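Long-range contacts in mandelate racemase / muconate lactonizing enzyme family protein (Agrobacterium tumefaciens, PDB 4DXK), which probably acts as a lyase or racemase of the mandelate racemase group in the enolase superfamily, and binds a metal ion at its barrel site: residues A[356-361]-A[380-385]; A[321-326]-A[351-356]; A[7-12]-A[19-24]. All coordinates share one frame; numbering follows the deposited sequence.

Contact 1. Residues A[356-361]-A[380-385]; sequences LVTALP and LHPDIE
Leu380 lies next to Val357, with the two backbones joined in a single beta bridge and their CA atoms 4.3 Å apart. The CB of Leu380 points away from 356-361 overall. Its CG stands anti to its own carbonyl carbon (chi1 -73°), and Leu380 CD2 returns to lie 3.5 Å from Leu356 O. The same methyl packs loosely on Val357 CG1. Leu380 CA also offers a C-H to Leu356 O, and Leu380 O lies 3.7 Å from the Thr358 methyl CG2.

His381 makes the polar bond of the contact. His381 N donates to Leu356 O at 2.8 Å, and the bond is nearly straight at 166°. The donor sits well above the carbonyl plane, not on a lone pair. His381 CB rests against the same oxygen, so Leu356 O is closely surrounded. The imidazole is held by its own segment: His381 ND1 donates to Pro382 O at 3.0 Å, in the ring plane and on a lone pair of that carbonyl. This bond would hold the turn of the ring. The edge at His381 CD2 then meets Val357 O in plane at 3.5 Å.

Pro382 touches with its ring carbon CD, 3.9 Å from Thr358 CG2; the two side chains cross at about a right angle. Thr358 uses its hydroxyl elsewhere, in a bond with Glu379 N. Ile384 CG2, in the conformer given, lies 3.9 Å from Leu356 O.

The contact joins two loops of the C-terminal part of the chain. Leu356 packs on Trp19 and Leu380 on Leu21, both of strand 17-24. Ile384 leans on Val390 and Arg392 of strand 390-396. Val357 touches Pro323, at the start of helix 323-335.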
loop_
_atom_site.group_PDB
_atom_site.type_symbol
_atom_site.label_atom_id
_atom_site.label_comp_id
_atom_site.label_asym_id
_atom_site.label_seq_id
_atom_site.Cartn_x
_atom_site.Cartn_y
_atom_site.Cartn_z
ATOM N N LEU A 356 10.577 8.830 51.842
ATOM C CA LEU A 356 10.387 9.980 50.973
ATOM C C LEU A 356 8.967 10.534 51.052
ATOM O O LEU A 356 8.755 11.747 50.921
ATOM C CB LEU A 356 10.700 9.600 49.527
ATOM C CG LEU A 356 12.169 9.397 49.165
ATOM C CD1 LEU A 356 12.289 8.771 47.787
ATOM C CD2 LEU A 356 12.906 10.728 49.213
ATOM N N VAL A 357 7.994 9.646 51.239
ATOM C CA VAL A 357 6.588 10.031 51.167
ATOM C C VAL A 357 5.792 9.478 52.342
ATOM O O VAL A 357 6.257 8.583 53.044
ATOM C CB VAL A 357 5.945 9.574 49.846
ATOM C CG1 VAL A 357 6.551 10.330 48.658
ATOM C CG2 VAL A 357 6.119 8.072 49.673
ATOM N N THR A 358 4.588 10.006 52.544
ATOM C CA THR A 358 3.793 9.693 53.732
ATOM C C THR A 358 3.029 8.378 53.643
ATOM O O THR A 358 2.622 7.821 54.664
ATOM C CB THR A 358 2.768 10.792 54.012
ATOM O OG1 THR A 358 1.978 11.011 52.835
ATOM C CG2 THR A 358 3.460 12.088 54.417
ATOM N N ALA A 359 2.818 7.891 52.427
ATOM C CA ALA A 359 2.079 6.655 52.211
ATOM C C ALA A 359 2.469 6.101 50.859
ATOM O O ALA A 359 2.939 6.839 49.993
ATOM C CB ALA A 359 0.579 6.906 52.266
ATOM N N LEU A 360 2.262 4.803 50.678
ATOM C CA LEU A 360 2.656 4.117 49.456
ATOM C C LEU A 360 1.536 3.229 48.951
ATOM O O LEU A 360 0.691 2.795 49.730
ATOM C CB LEU A 360 3.889 3.246 49.719
ATOM C CG LEU A 360 5.207 3.979 49.951
ATOM C CD1 LEU A 360 6.277 3.025 50.460
ATOM C CD2 LEU A 360 5.664 4.650 48.667
ATOM N N PRO A 361 1.537 2.936 47.644
ATOM C CA PRO A 361 0.652 1.889 47.126
ATOM C C PRO A 361 0.978 0.600 47.860
ATOM O O PRO A 361 2.126 0.398 48.264
ATOM C CB PRO A 361 1.070 1.767 45.660
ATOM C CG PRO A 361 1.725 3.066 45.333
ATOM C CD PRO A 361 2.386 3.522 46.594
ATOM N N LEU A 380 5.083 14.458 50.389
ATOM C CA LEU A 380 6.459 14.283 50.837
ATOM C C LEU A 380 6.457 14.107 52.353
ATOM O O LEU A 380 5.663 14.730 53.078
ATOM C CB LEU A 380 7.350 15.459 50.432
ATOM C CG LEU A 380 7.713 15.538 48.950
ATOM C CD1 LEU A 380 8.715 16.651 48.713
ATOM C CD2 LEU A 380 8.266 14.218 48.440
ATOM N N HIS A 381 7.332 13.228 52.822
ATOM C CA HIS A 381 7.398 12.897 54.235
ATOM C C HIS A 381 7.809 14.138 55.028
ATOM O O HIS A 381 8.670 14.897 54.579
ATOM C CB HIS A 381 8.413 11.771 54.439
ATOM C CG HIS A 381 8.250 11.026 55.727
ATOM N ND1 HIS A 381 8.639 11.546 56.941
ATOM C CD2 HIS A 381 7.757 9.791 55.985
ATOM C CE1 HIS A 381 8.386 10.667 57.896
ATOM N NE2 HIS A 381 7.853 9.593 57.342
ATOM N N PRO A 382 7.187 14.370 56.199
ATOM C CA PRO A 382 7.595 15.542 56.985
ATOM C C PRO A 382 9.069 15.460 57.369
ATOM O O PRO A 382 9.586 14.350 57.523
ATOM C CB PRO A 382 6.692 15.478 58.228
ATOM C CG PRO A 382 6.123 14.096 58.243
ATOM C CD PRO A 382 6.052 13.659 56.812
ATOM N N ASP A 383 9.705 16.619 57.520
ATOM C CA ASP A 383 11.159 16.757 57.671
ATOM C C ASP A 383 11.998 15.668 57.007
ATOM O O ASP A 383 12.710 14.917 57.675
ATOM C CB ASP A 383 11.589 16.965 59.127
ATOM C CG ASP A 383 12.803 17.881 59.239
ATOM O OD1 ASP A 383 12.732 19.024 58.738
ATOM O OD2 ASP A 383 13.833 17.458 59.799
ATOM N N ILE A 384 11.914 15.574 55.680
ATOM C CA ILE A 384 12.756 14.639 54.932
ATOM C C ILE A 384 14.219 15.032 55.073
ATOM O O ILE A 384 15.117 14.241 54.775
ATOM C CB ILE A 384 12.421 14.613 53.429
ATOM C CG1 ILE A 384 12.179 16.033 52.915
ATOM C CG2 ILE A 384 11.229 13.715 53.162
ATOM C CD1 ILE A 384 12.241 16.159 51.412
ATOM N N GLU A 385 14.452 16.261 55.528
ATOM C CA GLU A 385 15.815 16.744 55.764
ATOM C C GLU A 385 16.560 15.928 56.825
ATOM O O GLU A 385 17.779 16.042 56.954
ATOM C CB GLU A 385 15.801 18.217 56.203
ATOM C CG GLU A 385 15.530 19.243 55.102
ATOM C CD GLU A 385 14.050 19.532 54.914
ATOM O OE1 GLU A 385 13.225 18.800 55.499
ATOM O OE2 GLU A 385 13.714 20.497 54.190
#

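Contact 2. Residues A[321-326]-A[351-356]; sequences TGPVVL and TWYRDL
Pro323 and Tyr353 bring their CA atoms to 5.9 Å, where the first turn of helix 323-335 meets the short, weakly bonded helix 353-356. The proline lies over one face of the tyrosine ring. Pro323 CD is 4.1 Å from the Tyr353 ring centroid and 20° off the normal, a CH-pi contact, while CB sits over the CG and CD2 side. Tyr353 CG stands anti to its carbonyl carbon (chi1 -87°), which sends the ring along Pro323. Leu326 CD2 comes to the ring edge, 4.1 Å from Tyr353 CE2.

Tyr353 OH reaches past the proline and donates to Thr321 O at 2.8 Å, from 76° out of the carbonyl plane. This bond satisfies the buried hydroxyl and ties the ring to the loop before the helix, where Gly322 is the N-cap. Tyr353 N donates to Thr351 OG1 at 3.2 Å, a capping bond. Leu356 CD1 packs on Pro323 CD, and one face of the Trp352 indole covers Tyr353 CD1.

The contact joins the loop after barrel strand 315-317 to helix 353-356, within the barrel domain. The Thr321 side chain lies about 9 Å from a bound sodium ion. Val324 packs on Trp19 of strand 17-24, and Pro323 touches Glu33 of strand 30-35.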
loop_
_atom_site.group_PDB
_atom_site.type_symbol
_atom_site.label_atom_id
_atom_site.label_comp_id
_atom_site.label_asym_id
_atom_site.label_seq_id
_atom_site.Cartn_x
_atom_site.Cartn_y
_atom_site.Cartn_z
ATOM N N THR A 321 10.932 3.643 39.332
ATOM C CA THR A 321 11.672 4.891 39.429
ATOM C C THR A 321 11.431 5.511 40.802
ATOM O O THR A 321 12.047 5.078 41.778
ATOM C CB THR A 321 11.354 5.837 38.249
ATOM O OG1 THR A 321 9.936 5.986 38.123
ATOM C CG2 THR A 321 11.912 5.258 36.959
ATOM N N GLY A 322 10.546 6.498 40.908
ATOM C CA GLY A 322 10.197 7.058 42.204
ATOM C C GLY A 322 8.812 6.658 42.696
ATOM O O GLY A 322 7.995 6.102 41.942
ATOM N N PRO A 323 8.519 6.960 43.967
ATOM C CA PRO A 323 7.258 6.518 44.576
ATOM C C PRO A 323 6.042 7.263 44.027
ATOM O O PRO A 323 4.957 6.690 43.952
ATOM C CB PRO A 323 7.455 6.827 46.068
ATOM C CG PRO A 323 8.503 7.901 46.102
ATOM C CD PRO A 323 9.412 7.611 44.945
ATOM N N VAL A 324 6.205 8.528 43.654
ATOM C CA VAL A 324 5.066 9.281 43.127
ATOM C C VAL A 324 4.657 8.739 41.754
ATOM O O VAL A 324 3.472 8.569 41.475
ATOM C CB VAL A 324 5.345 10.800 43.076
ATOM C CG1 VAL A 324 4.217 11.537 42.382
ATOM C CG2 VAL A 324 5.574 11.341 44.474
ATOM N N VAL A 325 5.636 8.450 40.903
ATOM C CA VAL A 325 5.328 7.834 39.614
ATOM C C VAL A 325 4.669 6.472 39.804
ATOM O O VAL A 325 3.698 6.165 39.121
ATOM C CB VAL A 325 6.559 7.765 38.676
ATOM C CG1 VAL A 325 6.303 6.852 37.473
ATOM C CG2 VAL A 325 6.899 9.154 38.201
ATOM N N LEU A 326 5.162 5.658 40.731
ATOM C CA LEU A 326 4.495 4.390 40.996
ATOM C C LEU A 326 3.037 4.618 41.405
ATOM O O LEU A 326 2.121 3.956 40.902
ATOM C CB LEU A 326 5.243 3.589 42.062
ATOM C CG LEU A 326 4.531 2.314 42.524
ATOM C CD1 LEU A 326 4.373 1.301 41.390
ATOM C CD2 LEU A 326 5.259 1.674 43.698
ATOM N N THR A 351 12.064 -0.095 51.265
ATOM C CA THR A 351 13.109 0.721 50.681
ATOM C C THR A 351 12.961 2.161 51.134
ATOM O O THR A 351 12.068 2.499 51.914
ATOM C CB THR A 351 13.071 0.677 49.141
ATOM O OG1 THR A 351 11.942 1.419 48.661
ATOM C CG2 THR A 351 12.978 -0.761 48.652
ATOM N N TRP A 352 13.850 2.999 50.622
ATOM C CA TRP A 352 13.865 4.432 50.870
ATOM C C TRP A 352 12.576 5.132 50.421
ATOM O O TRP A 352 12.357 6.294 50.769
ATOM C CB TRP A 352 15.073 5.032 50.147
ATOM C CG TRP A 352 15.287 4.378 48.825
ATOM C CD1 TRP A 352 15.881 3.170 48.589
ATOM C CD2 TRP A 352 14.878 4.879 47.555
ATOM N NE1 TRP A 352 15.865 2.893 47.244
ATOM C CE2 TRP A 352 15.261 3.932 46.587
ATOM C CE3 TRP A 352 14.230 6.042 47.140
ATOM C CZ2 TRP A 352 15.018 4.118 45.228
ATOM C CZ3 TRP A 352 13.988 6.224 45.795
ATOM C CH2 TRP A 352 14.379 5.268 44.854
ATOM N N TYR A 353 11.737 4.435 49.648
ATOM C CA TYR A 353 10.434 4.969 49.243
ATOM C C TYR A 353 9.650 5.425 50.474
ATOM O O TYR A 353 9.046 6.495 50.473
ATOM C CB TYR A 353 9.591 3.915 48.512
ATOM C CG TYR A 353 9.776 3.777 47.009
ATOM C CD1 TYR A 353 10.905 4.266 46.362
ATOM C CD2 TYR A 353 8.807 3.141 46.240
ATOM C CE1 TYR A 353 11.060 4.121 44.983
ATOM C CE2 TYR A 353 8.949 2.998 44.866
ATOM C CZ TYR A 353 10.080 3.486 44.246
ATOM O OH TYR A 353 10.227 3.337 42.885
ATOM N N ARG A 354 9.665 4.611 51.526
ATOM C CA ARG A 354 8.867 4.907 52.715
ATOM C C ARG A 354 9.401 6.088 53.517
ATOM O O ARG A 354 8.723 6.592 54.416
ATOM C CB ARG A 354 8.719 3.671 53.609
ATOM C CG ARG A 354 10.012 3.158 54.215
ATOM C CD ARG A 354 9.739 2.007 55.177
ATOM N NE ARG A 354 10.942 1.243 55.494
ATOM C CZ ARG A 354 10.965 0.187 56.302
ATOM N NH1 ARG A 354 9.849 -0.227 56.890
ATOM N NH2 ARG A 354 12.107 -0.450 56.528
ATOM N N ASP A 355 10.620 6.520 53.201
ATOM C CA ASP A 355 11.216 7.672 53.867
ATOM C C ASP A 355 10.979 8.963 53.100
ATOM O O ASP A 355 11.168 10.054 53.638
ATOM C CB ASP A 355 12.716 7.458 54.048
ATOM C CG ASP A 355 13.017 6.299 54.947
ATOM O OD1 ASP A 355 12.167 6.026 55.813
ATOM O OD2 ASP A 355 14.079 5.664 54.780
ATOM N N LEU A 356 10.577 8.830 51.842
ATOM C CA LEU A 356 10.387 9.980 50.973
ATOM C C LEU A 356 8.967 10.534 51.052
ATOM O O LEU A 356 8.755 11.747 50.921
ATOM C CB LEU A 356 10.700 9.600 49.527
ATOM C CG LEU A 356 12.169 9.397 49.165
ATOM C CD1 LEU A 356 12.289 8.771 47.787
ATOM C CD2 LEU A 356 12.906 10.728 49.213
#

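Contact 3. Residues A[7-12]-A[19-24]; sequences ETVRVA and WVLVHT
Trp19 and His23 both meet strand 3-11 by the edges of their rings. Val11 CG2 lies in the indole plane, 3.9 Å from Trp19 CZ3, and Val9 O sits near the same edge, 3.4 Å from Trp19 CE3. At the imidazole edge is the Glu7 carboxylate. His23 NE2 donates to Glu7 OE1 at 2.7 Å with an N-H angle of 153°. The oxygen is met on its anti side, and carboxylate and ring are turned 24° apart. Glu7 reaches there with CG anti to its backbone N (chi1 171°) and an extended chain. Its OE2 forms a salt bridge with Arg392, so the carboxylate is held from two strands. That could favour its charged form.

Beneath these groups the strands form an antiparallel hairpin. Glu7-Leu21 and Val9-Trp19 are hydrogen-bonded pairs, with Leu21 N to Glu7 O at 2.7 Å and Trp19 N to Val9 O at 3.0 Å. Thr8-Val20 is the non-hydrogen-bonded pair between them. On the face carrying Glu7 and Val9, Val9 CG2 packs on Leu21 CD1 at 3.8 Å.

The hairpin belongs to the N-terminal domain, the capping domain of the enolase superfamily. It forms the middle of a four-stranded antiparallel sheet, between strands 30-35 and 390-396. Trp19 NE1 bonds to Glu33 of strand 30-35. On the face of Thr8 and Val20, Val20 packs on Ala86 of helix 79-99.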
loop_
_atom_site.group_PDB
_atom_site.type_symbol
_atom_site.label_atom_id
_atom_site.label_comp_id
_atom_site.label_asym_id
_atom_site.label_seq_id
_atom_site.Cartn_x
_atom_site.Cartn_y
_atom_site.Cartn_z
ATOM N N GLU A 7 7.998 24.792 43.391
ATOM C CA GLU A 7 9.097 24.343 44.230
ATOM C C GLU A 7 9.660 23.066 43.624
ATOM O O GLU A 7 8.903 22.165 43.253
ATOM C CB GLU A 7 8.588 24.088 45.651
ATOM C CG GLU A 7 9.596 23.422 46.572
ATOM C CD GLU A 7 9.017 23.112 47.942
ATOM O OE1 GLU A 7 7.785 23.228 48.131
ATOM O OE2 GLU A 7 9.796 22.746 48.842
ATOM N N THR A 8 10.977 22.985 43.501
ATOM C CA THR A 8 11.610 21.735 43.117
ATOM C C THR A 8 12.424 21.198 44.283
ATOM O O THR A 8 13.006 21.968 45.054
ATOM C CB THR A 8 12.505 21.906 41.892
ATOM O OG1 THR A 8 13.363 23.038 42.085
ATOM C CG2 THR A 8 11.660 22.114 40.638
ATOM N N VAL A 9 12.465 19.873 44.408
ATOM C CA VAL A 9 13.161 19.204 45.499
ATOM C C VAL A 9 14.017 18.092 44.920
ATOM O O VAL A 9 13.549 17.305 44.085
ATOM C CB VAL A 9 12.165 18.591 46.505
ATOM C CG1 VAL A 9 12.900 17.944 47.673
ATOM C CG2 VAL A 9 11.196 19.642 47.011
ATOM N N ARG A 10 15.267 18.036 45.370
ATOM C CA ARG A 10 16.178 16.953 45.028
ATOM C C ARG A 10 16.806 16.405 46.299
ATOM O O ARG A 10 16.883 17.103 47.319
ATOM C CB ARG A 10 17.282 17.421 44.071
ATOM C CG ARG A 10 16.765 17.762 42.682
ATOM C CD ARG A 10 17.878 18.084 41.687
ATOM N NE ARG A 10 18.553 19.344 41.988
ATOM C CZ ARG A 10 19.769 19.439 42.512
ATOM N NH1 ARG A 10 20.461 18.343 42.798
ATOM N NH2 ARG A 10 20.294 20.633 42.751
ATOM N N VAL A 11 17.264 15.159 46.235
ATOM C CA VAL A 11 18.000 14.552 47.339
ATOM C C VAL A 11 19.301 13.936 46.835
ATOM O O VAL A 11 19.327 13.243 45.815
ATOM C CB VAL A 11 17.154 13.509 48.108
ATOM C CG1 VAL A 11 15.961 14.177 48.767
ATOM C CG2 VAL A 11 16.694 12.384 47.191
ATOM N N ALA A 12 20.391 14.196 47.550
ATOM C CA ALA A 12 21.710 13.783 47.084
ATOM C C ALA A 12 21.850 12.268 47.036
ATOM O O ALA A 12 22.652 11.736 46.267
ATOM C CB ALA A 12 22.798 14.388 47.964
ATOM N N TRP A 19 11.362 16.094 42.415
ATOM C CA TRP A 19 9.976 16.397 42.767
ATOM C C TRP A 19 9.647 17.833 42.408
ATOM O O TRP A 19 10.485 18.740 42.542
ATOM C CB TRP A 19 9.684 16.106 44.247
ATOM C CG TRP A 19 9.835 14.660 44.511
ATOM C CD1 TRP A 19 8.900 13.689 44.298
ATOM C CD2 TRP A 19 11.023 13.989 44.939
ATOM N NE1 TRP A 19 9.418 12.456 44.613
ATOM C CE2 TRP A 19 10.727 12.611 44.997
ATOM C CE3 TRP A 19 12.309 14.418 45.289
ATOM C CZ2 TRP A 19 11.671 11.658 45.392
ATOM C CZ3 TRP A 19 13.241 13.473 45.680
ATOM C CH2 TRP A 19 12.917 12.111 45.732
ATOM N N VAL A 20 8.426 18.029 41.927
ATOM C CA VAL A 20 7.913 19.351 41.608
ATOM C C VAL A 20 6.667 19.554 42.448
ATOM O O VAL A 20 5.730 18.743 42.395
ATOM C CB VAL A 20 7.559 19.456 40.110
ATOM C CG1 VAL A 20 6.887 20.795 39.795
ATOM C CG2 VAL A 20 8.796 19.264 39.252
ATOM N N LEU A 21 6.656 20.621 43.234
ATOM C CA LEU A 21 5.525 20.936 44.104
ATOM C C LEU A 21 4.883 22.227 43.629
ATOM O O LEU A 21 5.554 23.254 43.470
ATOM C CB LEU A 21 5.952 21.048 45.569
ATOM C CG LEU A 21 6.253 19.722 46.274
ATOM C CD1 LEU A 21 7.614 19.178 45.888
ATOM C CD2 LEU A 21 6.146 19.870 47.781
ATOM N N VAL A 22 3.587 22.161 43.366
ATOM C CA VAL A 22 2.844 23.296 42.847
ATOM C C VAL A 22 1.982 23.854 43.977
ATOM O O VAL A 22 1.030 23.207 44.432
ATOM C CB VAL A 22 1.968 22.879 41.647
ATOM C CG1 VAL A 22 1.171 24.069 41.136
ATOM C CG2 VAL A 22 2.830 22.311 40.527
ATOM N N HIS A 23 2.348 25.038 44.459
ATOM C CA HIS A 23 1.632 25.672 45.560
ATOM C C HIS A 23 0.540 26.579 45.002
ATOM O O HIS A 23 0.691 27.145 43.912
ATOM C CB HIS A 23 2.591 26.504 46.407
ATOM C CG HIS A 23 3.687 25.711 47.039
ATOM N ND1 HIS A 23 3.726 25.453 48.392
ATOM C CD2 HIS A 23 4.791 25.130 46.513
ATOM C CE1 HIS A 23 4.807 24.742 48.671
ATOM N NE2 HIS A 23 5.469 24.534 47.547
ATOM N N THR A 24 -0.550 26.721 45.751
ATOM C CA THR A 24 -1.679 27.547 45.339
ATOM C C THR A 24 -2.083 28.524 46.430
ATOM O O THR A 24 -1.738 28.355 47.606
ATOM C CB THR A 24 -2.914 26.681 44.978
ATOM O OG1 THR A 24 -3.355 25.948 46.132
ATOM C CG2 THR A 24 -2.585 25.704 43.850
#

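From the N terminus, contact 3 closes first, a short hairpin of the N-terminal domain. Contact 2 follows far along the chain, joining the start of helix 323-335 to helix 353-356 across 24 residues. Contact 1 then closes the loop from 356-361 to 380-385. The three are in series; none nests or crosses. Contacts 1 and 2 share Leu356, and their centres are about 8 Å apart. Both also touch contact 3, contact 1 through Leu356 and Leu380 and contact 2 through Val324 and Leu356. Together they seat the last part of the barrel domain, residues 351-385, against the N-terminal sheet, to which the chain returns as strand 390-396.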